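Local structure of biotin transporter BioY (Lactococcus lactis subsp. cremoris, 4DVE) at residues 144-148 / 162-166; 41-47 / 165-169; 96-102 / 150-155; 48-52 / 83-87. The protein probably binds biotin within the membrane as the substrate-specific S component of an energy-coupling factor (ECF) type ABC transporter. All coordinates share one frame; numbering follows the deposited sequence.

In the fold
All four contacts lie in the biotin-binding part of a six-helix, all-alpha membrane protein. Along the chain contact 4 (48-52 / 83-87) closes before contacts 1 and 3 open, contact 2 (41-47 / 165-169) encloses both 3 and 4, and contacts 1 and 3 alternate their segments. Contacts 1 and 2 share Ser165 and Asn166, with centres about 8 Å apart; contacts 1 and 3, about 10 Å apart between centres, both use helix 128-155. Contact 4, about 18 Å from contact 1 between centres, does not touch it but meets contact 2 through Ile48, which packs on Ile41 and Phe169. Each contributes residues to the biotin pocket, so one ligand ties together loops and helix ends distant in sequence.

Contact 1: residues 144-148 / 162-166; sequences DFVGA and SLISN
Ser162 OG donates a hydrogen bond to Ala148 O at 2.7 Å, joining the short helix 159-165 to helix 128-155. The donor comes from the side of the carbonyl, with a C=O...OG angle of 114° and a 20° tilt out of its plane. This reach depends on chi1 of -177°, which carries OG over the gap, away from the nitrogen of its own residue. Followed outward, the Ser162 side chain meets the same acceptor twice: CB rests 3.5 Å from Ala148 O, and OG bonds to it. The Ala148 methyl is the hub of the contact. Leu163 CD2 touches Ala148 CB at 3.8 Å and, from an oblique direction, Phe145 CD1 at 3.9 Å, while the amide end of Asn166 covers the methyl from another quarter. This close approach, with the Ala148 and Ser162 CA atoms 5.4 Å apart, is typical of packing in a helical hairpin, here beside the biotin site, to which Asp144 belongs.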
loop_
_atom_site.group_PDB
_atom_site.type_symbol
_atom_site.label_atom_id
_atom_site.label_comp_id
_atom_site.label_asym_id
_atom_site.label_seq_id
_atom_site.Cartn_x
_atom_site.Cartn_y
_atom_site.Cartn_z
ATOM N N ASP A 144 -6.186 -1.116 -7.875
ATOM C CA ASP A 144 -7.088 -0.291 -8.665
ATOM C C ASP A 144 -8.213 -1.136 -9.308
ATOM O O ASP A 144 -9.352 -0.698 -9.382
ATOM C CB ASP A 144 -6.328 0.574 -9.700
ATOM C CG ASP A 144 -5.350 1.593 -9.045
ATOM O OD1 ASP A 144 -5.248 1.633 -7.797
ATOM O OD2 ASP A 144 -4.616 2.319 -9.783
ATOM N N PHE A 145 -7.909 -2.367 -9.674
ATOM C CA PHE A 145 -8.905 -3.307 -10.171
ATOM C C PHE A 145 -9.940 -3.706 -9.118
ATOM O O PHE A 145 -11.155 -3.593 -9.358
ATOM C CB PHE A 145 -8.204 -4.540 -10.731
ATOM C CG PHE A 145 -9.113 -5.469 -11.399
ATOM C CD1 PHE A 145 -9.686 -5.121 -12.623
ATOM C CD2 PHE A 145 -9.467 -6.655 -10.799
ATOM C CE1 PHE A 145 -10.569 -5.975 -13.263
ATOM C CE2 PHE A 145 -10.341 -7.522 -11.439
ATOM C CZ PHE A 145 -10.901 -7.181 -12.666
ATOM N N VAL A 146 -9.487 -4.155 -7.948
ATOM C CA VAL A 146 -10.438 -4.451 -6.861
ATOM C C VAL A 146 -11.260 -3.199 -6.473
ATOM O O VAL A 146 -12.471 -3.285 -6.246
ATOM C CB VAL A 146 -9.753 -5.065 -5.601
ATOM C CG1 VAL A 146 -10.769 -5.321 -4.482
ATOM C CG2 VAL A 146 -9.037 -6.385 -5.971
ATOM N N GLY A 147 -10.586 -2.065 -6.359
ATOM C CA GLY A 147 -11.230 -0.791 -6.078
ATOM C C GLY A 147 -12.325 -0.435 -7.086
ATOM O O GLY A 147 -13.419 -0.014 -6.682
ATOM N N ALA A 148 -12.015 -0.614 -8.374
ATOM C CA ALA A 148 -12.926 -0.326 -9.478
ATOM C C ALA A 148 -14.155 -1.242 -9.462
ATOM O O ALA A 148 -15.299 -0.796 -9.707
ATOM C CB ALA A 148 -12.185 -0.424 -10.825
ATOM N N SER A 162 -16.493 2.415 -14.463
ATOM C CA SER A 162 -15.615 2.426 -13.304
ATOM C C SER A 162 -14.173 2.084 -13.711
ATOM O O SER A 162 -13.228 2.778 -13.314
ATOM C CB SER A 162 -16.115 1.425 -12.267
ATOM O OG SER A 162 -15.303 1.487 -11.117
ATOM N N LEU A 163 -14.013 1.036 -14.520
ATOM C CA LEU A 163 -12.689 0.605 -14.935
ATOM C C LEU A 163 -11.959 1.684 -15.744
ATOM O O LEU A 163 -10.778 1.971 -15.498
ATOM C CB LEU A 163 -12.773 -0.689 -15.753
ATOM C CG LEU A 163 -13.128 -1.929 -14.942
ATOM C CD1 LEU A 163 -13.552 -3.055 -15.912
ATOM C CD2 LEU A 163 -11.938 -2.340 -14.075
ATOM N N ILE A 164 -12.664 2.286 -16.686
ATOM C CA ILE A 164 -12.098 3.364 -17.499
ATOM C C ILE A 164 -11.770 4.629 -16.686
ATOM O O ILE A 164 -10.705 5.243 -16.880
ATOM C CB ILE A 164 -13.027 3.727 -18.673
ATOM C CG1 ILE A 164 -13.040 2.594 -19.697
ATOM C CG2 ILE A 164 -12.563 5.012 -19.342
ATOM C CD1 ILE A 164 -14.066 2.805 -20.812
ATOM N N SER A 165 -12.664 4.992 -15.771
ATOM C CA SER A 165 -12.466 6.148 -14.893
ATOM C C SER A 165 -11.218 5.975 -14.009
ATOM O O SER A 165 -10.528 6.955 -13.684
ATOM C CB SER A 165 -13.694 6.376 -13.999
ATOM O OG SER A 165 -14.830 6.684 -14.776
ATOM N N ASN A 166 -10.923 4.734 -13.656
ATOM C CA ASN A 166 -9.750 4.441 -12.849
ATOM C C ASN A 166 -8.410 4.652 -13.543
ATOM O O ASN A 166 -7.385 4.699 -12.886
ATOM C CB ASN A 166 -9.841 3.042 -12.252
ATOM C CG ASN A 166 -10.583 3.058 -10.927
ATOM O OD1 ASN A 166 -11.831 3.207 -10.868
ATOM N ND2 ASN A 166 -9.834 3.015 -9.868
#

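Contact 2: residues 41-47 / 165-169; sequences IGFIPVP and SNLVF. With BTN (biotin), chain D.
Ile44 CD1 and Val46 CG1 pack densely against the buried ring of Phe169, 3.9 Å from CE2 and 3.6 Å from CZ respectively. At the ring edge, in its plane, Val46 O lies 3.5 Å from Phe169 CZ, while biotin covers one face, its C4 3.6 Å above the plane, and Val168 lies over the opposite face. With CG anti to the carbonyl carbon (chi1 -59°), the Phe169 ring stands between biotin and Val168. Pro47 O accepts a hydrogen bond from biotin N2 at 2.9 Å, with an N-H...O angle of 149°. Cut back to an alanine, Phe169 is likely to leave the fused rings of biotin without their flat support and open a gap beside Ile44 and Val46. The outer side is looser: the exposed, poorly ordered Phe43 ring meets Val168 CB at its edge, 4.2 Å from CE1, and Ser165 obliquely. Loop 41-47 thus lies over the junction between helices 159-165 and 170-189, Ile44 also touching Leu151 of helix 128-155 and Val46 Tyr102 of helix 100-119.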
loop_
_atom_site.group_PDB
_atom_site.type_symbol
_atom_site.label_atom_id
_atom_site.label_comp_id
_atom_site.label_asym_id
_atom_site.label_seq_id
_atom_site.Cartn_x
_atom_site.Cartn_y
_atom_site.Cartn_z
ATOM N N ILE A 41 -11.646 14.193 -8.358
ATOM C CA ILE A 41 -11.737 14.205 -9.797
ATOM C C ILE A 41 -13.247 14.286 -10.088
ATOM O O ILE A 41 -14.093 14.227 -9.180
ATOM C CB ILE A 41 -11.054 12.971 -10.432
ATOM C CG1 ILE A 41 -11.688 11.678 -9.929
ATOM C CG2 ILE A 41 -9.556 12.964 -10.127
ATOM C CD1 ILE A 41 -11.145 10.439 -10.589
ATOM N N GLY A 42 -13.615 14.444 -11.332
ATOM C CA GLY A 42 -15.025 14.756 -11.594
ATOM C C GLY A 42 -15.915 13.536 -11.446
ATOM O O GLY A 42 -16.861 13.513 -10.646
ATOM N N PHE A 43 -15.527 12.506 -12.182
ATOM C CA PHE A 43 -16.447 11.497 -12.674
ATOM C C PHE A 43 -16.721 10.323 -11.747
ATOM O O PHE A 43 -17.693 9.597 -11.970
ATOM C CB PHE A 43 -15.983 10.965 -14.033
ATOM C CG PHE A 43 -14.549 11.251 -14.348
ATOM C CD1 PHE A 43 -13.575 10.319 -14.090
ATOM C CD2 PHE A 43 -14.183 12.459 -14.937
ATOM C CE1 PHE A 43 -12.253 10.585 -14.398
ATOM C CE2 PHE A 43 -12.861 12.731 -15.242
ATOM C CZ PHE A 43 -11.896 11.792 -14.971
ATOM N N ILE A 44 -15.871 10.119 -10.738
ATOM C CA ILE A 44 -16.165 9.122 -9.703
ATOM C C ILE A 44 -15.902 9.723 -8.330
ATOM O O ILE A 44 -15.174 10.698 -8.186
ATOM C CB ILE A 44 -15.405 7.791 -9.950
ATOM C CG1 ILE A 44 -13.891 8.036 -10.087
ATOM C CG2 ILE A 44 -15.979 7.097 -11.190
ATOM C CD1 ILE A 44 -13.048 6.772 -10.129
ATOM N N PRO A 45 -16.540 9.178 -7.303
ATOM C CA PRO A 45 -16.353 9.762 -5.991
ATOM C C PRO A 45 -15.133 9.179 -5.238
ATOM O O PRO A 45 -15.262 8.819 -4.077
ATOM C CB PRO A 45 -17.674 9.414 -5.294
ATOM C CG PRO A 45 -18.049 8.087 -5.882
ATOM C CD PRO A 45 -17.590 8.141 -7.313
ATOM N N VAL A 46 -13.985 9.076 -5.916
ATOM C CA VAL A 46 -12.732 8.571 -5.345
ATOM C C VAL A 46 -11.649 9.590 -5.711
ATOM O O VAL A 46 -11.462 9.893 -6.887
ATOM C CB VAL A 46 -12.364 7.171 -5.913
ATOM C CG1 VAL A 46 -11.014 6.665 -5.397
ATOM C CG2 VAL A 46 -13.467 6.182 -5.611
ATOM N N PRO A 47 -10.947 10.125 -4.707
ATOM C CA PRO A 47 -9.902 11.109 -4.956
ATOM C C PRO A 47 -8.527 10.528 -5.324
ATOM O O PRO A 47 -8.200 9.361 -5.020
ATOM C CB PRO A 47 -9.812 11.844 -3.606
ATOM C CG PRO A 47 -10.080 10.787 -2.605
ATOM C CD PRO A 47 -11.157 9.922 -3.253
ATOM N N SER A 165 -12.664 4.992 -15.771
ATOM C CA SER A 165 -12.466 6.148 -14.893
ATOM C C SER A 165 -11.218 5.975 -14.009
ATOM O O SER A 165 -10.528 6.955 -13.684
ATOM C CB SER A 165 -13.694 6.376 -13.999
ATOM O OG SER A 165 -14.830 6.684 -14.776
ATOM N N ASN A 166 -10.923 4.734 -13.656
ATOM C CA ASN A 166 -9.750 4.441 -12.849
ATOM C C ASN A 166 -8.410 4.652 -13.543
ATOM O O ASN A 166 -7.385 4.699 -12.886
ATOM C CB ASN A 166 -9.841 3.042 -12.252
ATOM C CG ASN A 166 -10.583 3.058 -10.927
ATOM O OD1 ASN A 166 -11.831 3.207 -10.868
ATOM N ND2 ASN A 166 -9.834 3.015 -9.868
ATOM N N LEU A 167 -8.425 4.821 -14.862
ATOM C CA LEU A 167 -7.224 5.183 -15.598
ATOM C C LEU A 167 -6.647 6.522 -15.131
ATOM O O LEU A 167 -5.424 6.719 -15.174
ATOM C CB LEU A 167 -7.516 5.216 -17.100
ATOM C CG LEU A 167 -7.789 3.841 -17.747
ATOM C CD1 LEU A 167 -8.270 3.963 -19.211
ATOM C CD2 LEU A 167 -6.555 2.957 -17.636
ATOM N N VAL A 168 -7.510 7.409 -14.642
ATOM C CA VAL A 168 -7.096 8.665 -14.013
ATOM C C VAL A 168 -6.058 8.481 -12.894
ATOM O O VAL A 168 -5.268 9.393 -12.668
ATOM C CB VAL A 168 -8.299 9.480 -13.442
ATOM C CG1 VAL A 168 -8.762 8.958 -12.070
ATOM C CG2 VAL A 168 -7.967 10.947 -13.345
ATOM N N PHE A 169 -6.081 7.327 -12.208
ATOM C CA PHE A 169 -5.148 7.048 -11.106
ATOM C C PHE A 169 -3.786 6.541 -11.546
ATOM O O PHE A 169 -2.844 6.574 -10.743
ATOM C CB PHE A 169 -5.746 6.074 -10.087
ATOM C CG PHE A 169 -7.018 6.568 -9.475
ATOM C CD1 PHE A 169 -7.084 7.844 -8.908
ATOM C CD2 PHE A 169 -8.163 5.795 -9.519
ATOM C CE1 PHE A 169 -8.284 8.335 -8.402
ATOM C CE2 PHE A 169 -9.352 6.270 -9.002
ATOM C CZ PHE A 169 -9.422 7.549 -8.450
HETATM C C11 BTN D . -9.793 6.378 1.349
HETATM O O11 BTN D . -9.037 7.089 2.048
HETATM O O12 BTN D . -11.013 6.371 1.569
HETATM C C10 BTN D . -9.238 5.486 0.223
HETATM C C9 BTN D . -8.998 6.242 -1.086
HETATM C C8 BTN D . -8.506 5.275 -2.189
HETATM C C7 BTN D . -7.969 6.044 -3.406
HETATM C C2 BTN D . -7.443 5.129 -4.497
HETATM S S1 BTN D . -5.955 4.269 -3.956
HETATM C C6 BTN D . -5.532 3.877 -5.639
HETATM C C5 BTN D . -5.984 5.061 -6.530
HETATM N N1 BTN D . -4.928 6.029 -6.674
HETATM C C3 BTN D . -5.214 7.200 -6.111
HETATM O O3 BTN D . -4.483 8.191 -6.104
HETATM N N2 BTN D . -6.443 7.116 -5.572
HETATM C C4 BTN D . -7.075 5.840 -5.792
#

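Contact 3: residues 96-102 / 150-155; sequences LGPSGGY and WLSFQS. With BTN (biotin), chain D.
Gly97 O is gripped by two donors from opposite faces of its carbonyl plane: Trp150 NE1 at 2.8 Å and, within the turn, Gly100 N at 3.1 Å. The indole bond is bent, with an N-H...O angle of 139°, and the acceptor sits 21° out of the ring plane. The second bond closes a type I beta turn from Gly97 to Gly100, which leads into helix 100-119. Trp150 lies flat on the start of that helix: Gly101 N is 3.3 Å from CG, and Gly100 CA makes a CH-pi contact over the five-membered ring, 4.1 Å from its centroid. Side chains at either glycine would collide with the tryptophan, so this is close helix-helix packing through a glycine pair. With chi1 at 179°, Trp150 CG is swung beside its own carbonyl carbon, bringing the indole across the helix start; its edge meets Leu96 CA at CZ2. Facing helix 128-155, Pro98 CB packs on Leu151 CD1 at 3.7 Å. On the ligand side, Ser99 OG donates to biotin O12 at 2.6 Å and also bonds Arg103, while biotin C2 lies over one face of the Tyr102 ring, 3.7 Å from CD1. The Tyr102 hydroxyl lies close to Asn166, probably hydrogen-bonded to its side chain.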
loop_
_atom_site.group_PDB
_atom_site.type_symbol
_atom_site.label_atom_id
_atom_site.label_comp_id
_atom_site.label_asym_id
_atom_site.label_seq_id
_atom_site.Cartn_x
_atom_site.Cartn_y
_atom_site.Cartn_z
ATOM N N LEU A 96 -17.451 0.601 3.833
ATOM C CA LEU A 96 -18.483 0.142 2.912
ATOM C C LEU A 96 -18.755 1.175 1.828
ATOM O O LEU A 96 -19.632 0.966 0.998
ATOM C CB LEU A 96 -19.803 -0.158 3.653
ATOM C CG LEU A 96 -19.788 -1.364 4.587
ATOM C CD1 LEU A 96 -21.148 -1.536 5.268
ATOM C CD2 LEU A 96 -19.381 -2.612 3.812
ATOM N N GLY A 97 -18.039 2.298 1.854
ATOM C CA GLY A 97 -18.277 3.370 0.899
ATOM C C GLY A 97 -17.565 3.133 -0.438
ATOM O O GLY A 97 -17.026 2.048 -0.699
ATOM N N PRO A 98 -17.520 4.179 -1.270
ATOM C CA PRO A 98 -17.019 4.046 -2.660
ATOM C C PRO A 98 -15.562 3.590 -2.773
ATOM O O PRO A 98 -15.225 2.900 -3.729
ATOM C CB PRO A 98 -17.201 5.435 -3.261
ATOM C CG PRO A 98 -17.952 6.249 -2.241
ATOM C CD PRO A 98 -18.081 5.508 -0.957
ATOM N N SER A 99 -14.720 3.951 -1.793
ATOM C CA SER A 99 -13.314 3.629 -1.831
ATOM C C SER A 99 -12.960 2.372 -1.000
ATOM O O SER A 99 -11.781 2.051 -0.829
ATOM C CB SER A 99 -12.501 4.845 -1.366
ATOM O OG SER A 99 -12.585 5.017 0.059
ATOM N N GLY A 100 -13.977 1.640 -0.537
ATOM C CA GLY A 100 -13.764 0.451 0.308
ATOM C C GLY A 100 -12.896 -0.632 -0.317
ATOM O O GLY A 100 -12.053 -1.244 0.352
ATOM N N GLY A 101 -13.097 -0.863 -1.606
ATOM C CA GLY A 101 -12.375 -1.885 -2.342
ATOM C C GLY A 101 -10.875 -1.661 -2.371
ATOM O O GLY A 101 -10.105 -2.612 -2.196
ATOM N N TYR A 102 -10.459 -0.412 -2.591
ATOM C CA TYR A 102 -9.049 -0.090 -2.620
ATOM C C TYR A 102 -8.421 -0.423 -1.256
ATOM O O TYR A 102 -7.346 -1.023 -1.172
ATOM C CB TYR A 102 -8.811 1.385 -2.937
ATOM C CG TYR A 102 -9.416 1.869 -4.235
ATOM C CD1 TYR A 102 -8.729 1.746 -5.463
ATOM C CD2 TYR A 102 -10.695 2.450 -4.243
ATOM C CE1 TYR A 102 -9.291 2.226 -6.646
ATOM C CE2 TYR A 102 -11.264 2.920 -5.418
ATOM C CZ TYR A 102 -10.577 2.798 -6.619
ATOM O OH TYR A 102 -11.193 3.264 -7.775
ATOM N N TRP A 150 -15.388 -2.868 -6.738
ATOM C CA TRP A 150 -16.154 -2.496 -5.565
ATOM C C TRP A 150 -16.952 -1.235 -5.797
ATOM O O TRP A 150 -18.145 -1.182 -5.500
ATOM C CB TRP A 150 -15.221 -2.298 -4.401
ATOM C CG TRP A 150 -15.894 -1.884 -3.136
ATOM C CD1 TRP A 150 -16.397 -0.635 -2.790
ATOM C CD2 TRP A 150 -16.073 -2.703 -1.955
ATOM N NE1 TRP A 150 -16.921 -0.645 -1.527
ATOM C CE2 TRP A 150 -16.740 -1.857 -0.963
ATOM C CE3 TRP A 150 -15.744 -4.015 -1.616
ATOM C CZ2 TRP A 150 -17.057 -2.330 0.307
ATOM C CZ3 TRP A 150 -16.073 -4.481 -0.333
ATOM C CH2 TRP A 150 -16.718 -3.659 0.603
ATOM N N LEU A 151 -16.294 -0.226 -6.354
ATOM C CA LEU A 151 -16.947 1.013 -6.718
ATOM C C LEU A 151 -18.185 0.809 -7.599
ATOM O O LEU A 151 -19.234 1.381 -7.333
ATOM C CB LEU A 151 -15.956 1.947 -7.406
ATOM C CG LEU A 151 -16.509 3.279 -7.904
ATOM C CD1 LEU A 151 -17.026 4.162 -6.756
ATOM C CD2 LEU A 151 -15.451 3.944 -8.780
ATOM N N SER A 152 -18.033 0.009 -8.646
ATOM C CA SER A 152 -19.120 -0.331 -9.552
ATOM C C SER A 152 -20.333 -0.856 -8.776
ATOM O O SER A 152 -21.464 -0.395 -8.957
ATOM C CB SER A 152 -18.641 -1.388 -10.558
ATOM O OG SER A 152 -19.681 -1.718 -11.442
ATOM N N PHE A 153 -20.079 -1.801 -7.883
ATOM C CA PHE A 153 -21.149 -2.378 -7.076
ATOM C C PHE A 153 -21.691 -1.387 -6.069
ATOM O O PHE A 153 -22.876 -1.229 -5.968
ATOM C CB PHE A 153 -20.709 -3.679 -6.381
ATOM C CG PHE A 153 -20.756 -4.887 -7.279
ATOM C CD1 PHE A 153 -21.964 -5.543 -7.520
ATOM C CD2 PHE A 153 -19.604 -5.377 -7.881
ATOM C CE1 PHE A 153 -22.009 -6.655 -8.352
ATOM C CE2 PHE A 153 -19.644 -6.489 -8.712
ATOM C CZ PHE A 153 -20.846 -7.128 -8.943
ATOM N N GLN A 154 -20.856 -0.696 -5.312
ATOM C CA GLN A 154 -21.455 0.111 -4.230
ATOM C C GLN A 154 -22.056 1.437 -4.686
ATOM O O GLN A 154 -22.939 1.941 -4.035
ATOM C CB GLN A 154 -20.547 0.243 -2.990
ATOM C CG GLN A 154 -19.636 1.420 -2.932
ATOM C CD GLN A 154 -20.300 2.751 -2.668
ATOM O OE1 GLN A 154 -21.021 2.961 -1.699
ATOM N NE2 GLN A 154 -20.000 3.669 -3.507
ATOM N N SER A 155 -21.583 2.005 -5.788
ATOM C CA SER A 155 -22.144 3.244 -6.280
ATOM C C SER A 155 -23.114 3.006 -7.438
ATOM O O SER A 155 -23.629 3.943 -7.997
ATOM C CB SER A 155 -21.045 4.201 -6.719
ATOM O OG SER A 155 -20.372 4.633 -5.558
HETATM C C11 BTN D . -9.793 6.378 1.349
HETATM O O11 BTN D . -9.037 7.089 2.048
HETATM O O12 BTN D . -11.013 6.371 1.569
HETATM C C10 BTN D . -9.238 5.486 0.223
HETATM C C9 BTN D . -8.998 6.242 -1.086
HETATM C C8 BTN D . -8.506 5.275 -2.189
HETATM C C7 BTN D . -7.969 6.044 -3.406
HETATM C C2 BTN D . -7.443 5.129 -4.497
HETATM S S1 BTN D . -5.955 4.269 -3.956
HETATM C C6 BTN D . -5.532 3.877 -5.639
HETATM C C5 BTN D . -5.984 5.061 -6.530
HETATM N N1 BTN D . -4.928 6.029 -6.674
HETATM C C3 BTN D . -5.214 7.200 -6.111
HETATM O O3 BTN D . -4.483 8.191 -6.104
HETATM N N2 BTN D . -6.443 7.116 -5.572
HETATM C C4 BTN D . -7.075 5.840 -5.792
#

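Contact 4: residues 48-52 / 83-87; sequences IILQN and PVLTG. With BTN (biotin), chain D; BNG (nonyl beta-D-glucopyranoside), chain G.
Ile49 and Thr86 approach at a slant, Ile49 CG2 coming 3.8 Å from Thr86 OG1 and 3.9 Å from its CG2. Ile49 CG1 sits between the backbone N and the carbonyl carbon (chi1 64°), which takes CD1 to 3.8 Å from biotin C7. The side chains of Gln51 and Thr86 pass in opposite senses; with CG anti to the backbone N (chi1 -179°) and the chain extended beyond it, Gln51 lays its amide beside the backbone of Val84 to Thr86. Here two irregular loops, one leading into helix 52-80 and the other following it, meet at the biotin pocket; Val84 and Leu85 face Asn89 in a geometry that fits a classic beta bulge. A water joins the loops, accepting from Leu50 N at 3.2 Å and hydrogen-bonded to Thr86 OG1 at 2.8 Å. Were Ile49 shortened to an alanine, a gap would probably open between Thr86 and the biotin tail. The backbone holds the ligand too: Ile49 N donates to biotin O3 at 3.0 Å, nearly straight at 168°.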
loop_
_atom_site.group_PDB
_atom_site.type_symbol
_atom_site.label_atom_id
_atom_site.label_comp_id
_atom_site.label_asym_id
_atom_site.label_seq_id
_atom_site.Cartn_x
_atom_site.Cartn_y
_atom_site.Cartn_z
ATOM N N ILE A 48 -7.705 11.362 -5.938
ATOM C CA ILE A 48 -6.286 11.064 -6.035
ATOM C C ILE A 48 -5.690 11.356 -4.642
ATOM O O ILE A 48 -6.010 12.389 -4.006
ATOM C CB ILE A 48 -5.614 11.932 -7.102
ATOM C CG1 ILE A 48 -6.181 11.614 -8.513
ATOM C CG2 ILE A 48 -4.091 11.813 -7.031
ATOM C CD1 ILE A 48 -5.798 12.642 -9.590
ATOM N N ILE A 49 -4.837 10.447 -4.185
ATOM C CA ILE A 49 -4.235 10.532 -2.861
ATOM C C ILE A 49 -2.746 10.213 -2.951
ATOM O O ILE A 49 -2.227 9.809 -4.010
ATOM C CB ILE A 49 -4.906 9.533 -1.862
ATOM C CG1 ILE A 49 -4.680 8.069 -2.284
ATOM C CG2 ILE A 49 -6.418 9.785 -1.734
ATOM C CD1 ILE A 49 -5.017 7.057 -1.195
ATOM N N LEU A 50 -2.065 10.359 -1.827
ATOM C CA LEU A 50 -0.686 9.918 -1.711
ATOM C C LEU A 50 -0.542 8.666 -0.839
ATOM O O LEU A 50 0.452 7.952 -0.963
ATOM C CB LEU A 50 0.178 11.055 -1.161
ATOM C CG LEU A 50 1.694 10.844 -1.135
ATOM C CD1 LEU A 50 2.269 10.471 -2.508
ATOM C CD2 LEU A 50 2.397 12.084 -0.555
ATOM N N GLN A 51 -1.529 8.378 0.009
ATOM C CA GLN A 51 -1.356 7.389 1.082
ATOM C C GLN A 51 -1.095 5.944 0.602
ATOM O O GLN A 51 -0.411 5.164 1.284
ATOM C CB GLN A 51 -2.559 7.497 2.041
ATOM C CG GLN A 51 -2.556 6.591 3.225
ATOM C CD GLN A 51 -3.600 6.976 4.276
ATOM O OE1 GLN A 51 -3.248 7.378 5.406
ATOM N NE2 GLN A 51 -4.865 6.825 3.935
ATOM N N ASN A 52 -1.636 5.577 -0.571
ATOM C CA ASN A 52 -1.376 4.265 -1.116
ATOM C C ASN A 52 0.112 3.989 -1.398
ATOM O O ASN A 52 0.523 2.837 -1.449
ATOM C CB ASN A 52 -2.263 3.936 -2.329
ATOM C CG ASN A 52 -2.040 4.860 -3.494
ATOM O OD1 ASN A 52 -1.894 6.068 -3.308
ATOM N ND2 ASN A 52 -2.037 4.299 -4.718
ATOM N N PRO A 83 -9.125 9.055 12.766
ATOM C CA PRO A 83 -9.218 9.681 11.445
ATOM C C PRO A 83 -7.876 9.646 10.699
ATOM O O PRO A 83 -7.263 10.678 10.424
ATOM C CB PRO A 83 -9.678 11.115 11.770
ATOM C CG PRO A 83 -9.144 11.374 13.142
ATOM C CD PRO A 83 -9.129 10.046 13.858
ATOM N N VAL A 84 -7.437 8.446 10.380
ATOM C CA VAL A 84 -6.106 8.223 9.812
ATOM C C VAL A 84 -6.104 8.052 8.290
ATOM O O VAL A 84 -5.043 7.969 7.668
ATOM C CB VAL A 84 -5.445 6.997 10.454
ATOM C CG1 VAL A 84 -5.236 7.238 11.967
ATOM C CG2 VAL A 84 -6.257 5.742 10.165
ATOM N N LEU A 85 -7.278 7.997 7.679
ATOM C CA LEU A 85 -7.364 7.945 6.217
ATOM C C LEU A 85 -7.265 9.362 5.696
ATOM O O LEU A 85 -7.548 10.319 6.427
ATOM C CB LEU A 85 -8.686 7.319 5.753
ATOM C CG LEU A 85 -8.921 5.883 6.245
ATOM C CD1 LEU A 85 -10.344 5.414 5.921
ATOM C CD2 LEU A 85 -7.869 4.937 5.678
ATOM N N THR A 86 -6.878 9.491 4.432
ATOM C CA THR A 86 -6.741 10.783 3.752
ATOM C C THR A 86 -7.840 11.816 4.070
ATOM O O THR A 86 -9.037 11.532 3.991
ATOM C CB THR A 86 -6.661 10.563 2.223
ATOM O OG1 THR A 86 -5.474 9.797 1.924
ATOM C CG2 THR A 86 -6.644 11.922 1.490
ATOM N N GLY A 87 -7.418 13.022 4.457
ATOM C CA GLY A 87 -8.344 14.082 4.832
ATOM C C GLY A 87 -8.983 13.957 6.217
ATOM O O GLY A 87 -9.966 14.612 6.480
HETATM C C11 BTN D . -9.793 6.378 1.349
HETATM O O11 BTN D . -9.037 7.089 2.048
HETATM O O12 BTN D . -11.013 6.371 1.569
HETATM C C10 BTN D . -9.238 5.486 0.223
HETATM C C9 BTN D . -8.998 6.242 -1.086
HETATM C C8 BTN D . -8.506 5.275 -2.189
HETATM C C7 BTN D . -7.969 6.044 -3.406
HETATM C C2 BTN D . -7.443 5.129 -4.497
HETATM S S1 BTN D . -5.955 4.269 -3.956
HETATM C C6 BTN D . -5.532 3.877 -5.639
HETATM C C5 BTN D . -5.984 5.061 -6.530
HETATM N N1 BTN D . -4.928 6.029 -6.674
HETATM C C3 BTN D . -5.214 7.200 -6.111
HETATM O O3 BTN D . -4.483 8.191 -6.104
HETATM N N2 BTN D . -6.443 7.116 -5.572
HETATM C C4 BTN D . -7.075 5.840 -5.792
HETATM C C1 BNG G . -13.346 11.817 14.142
HETATM C C2 BNG G . -13.389 13.068 13.274
HETATM C C3 BNG G . -14.372 12.900 12.121
HETATM C C4 BNG G . -14.134 11.584 11.389
HETATM C C5 BNG G . -14.045 10.421 12.371
HETATM C C6 BNG G . -13.732 9.118 11.646
HETATM C "C1'" BNG G . -12.555 11.073 16.239
HETATM C "C2'" BNG G . -11.246 10.884 16.996
HETATM C "C3'" BNG G . -10.335 12.093 16.820
HETATM C "C4'" BNG G . -9.268 12.136 17.907
HETATM C "C5'" BNG G . -8.203 13.179 17.588
HETATM C "C6'" BNG G . -7.174 12.629 16.608
HETATM C "C7'" BNG G . -6.567 13.746 15.768
HETATM C "C8'" BNG G . -7.197 15.091 16.112
HETATM C "C9'" BNG G . -7.047 15.398 17.587
HETATM O O1 BNG G . -12.352 11.973 15.152
HETATM O O2 BNG G . -13.780 14.191 14.073
HETATM O O3 BNG G . -14.224 13.990 11.205
HETATM O O4 BNG G . -15.206 11.351 10.467
HETATM O O5 BNG G . -13.027 10.688 13.332
HETATM O O6 BNG G . -13.974 8.014 12.524
HETATM O O HOH W 1 -2.995 10.795 1.166
#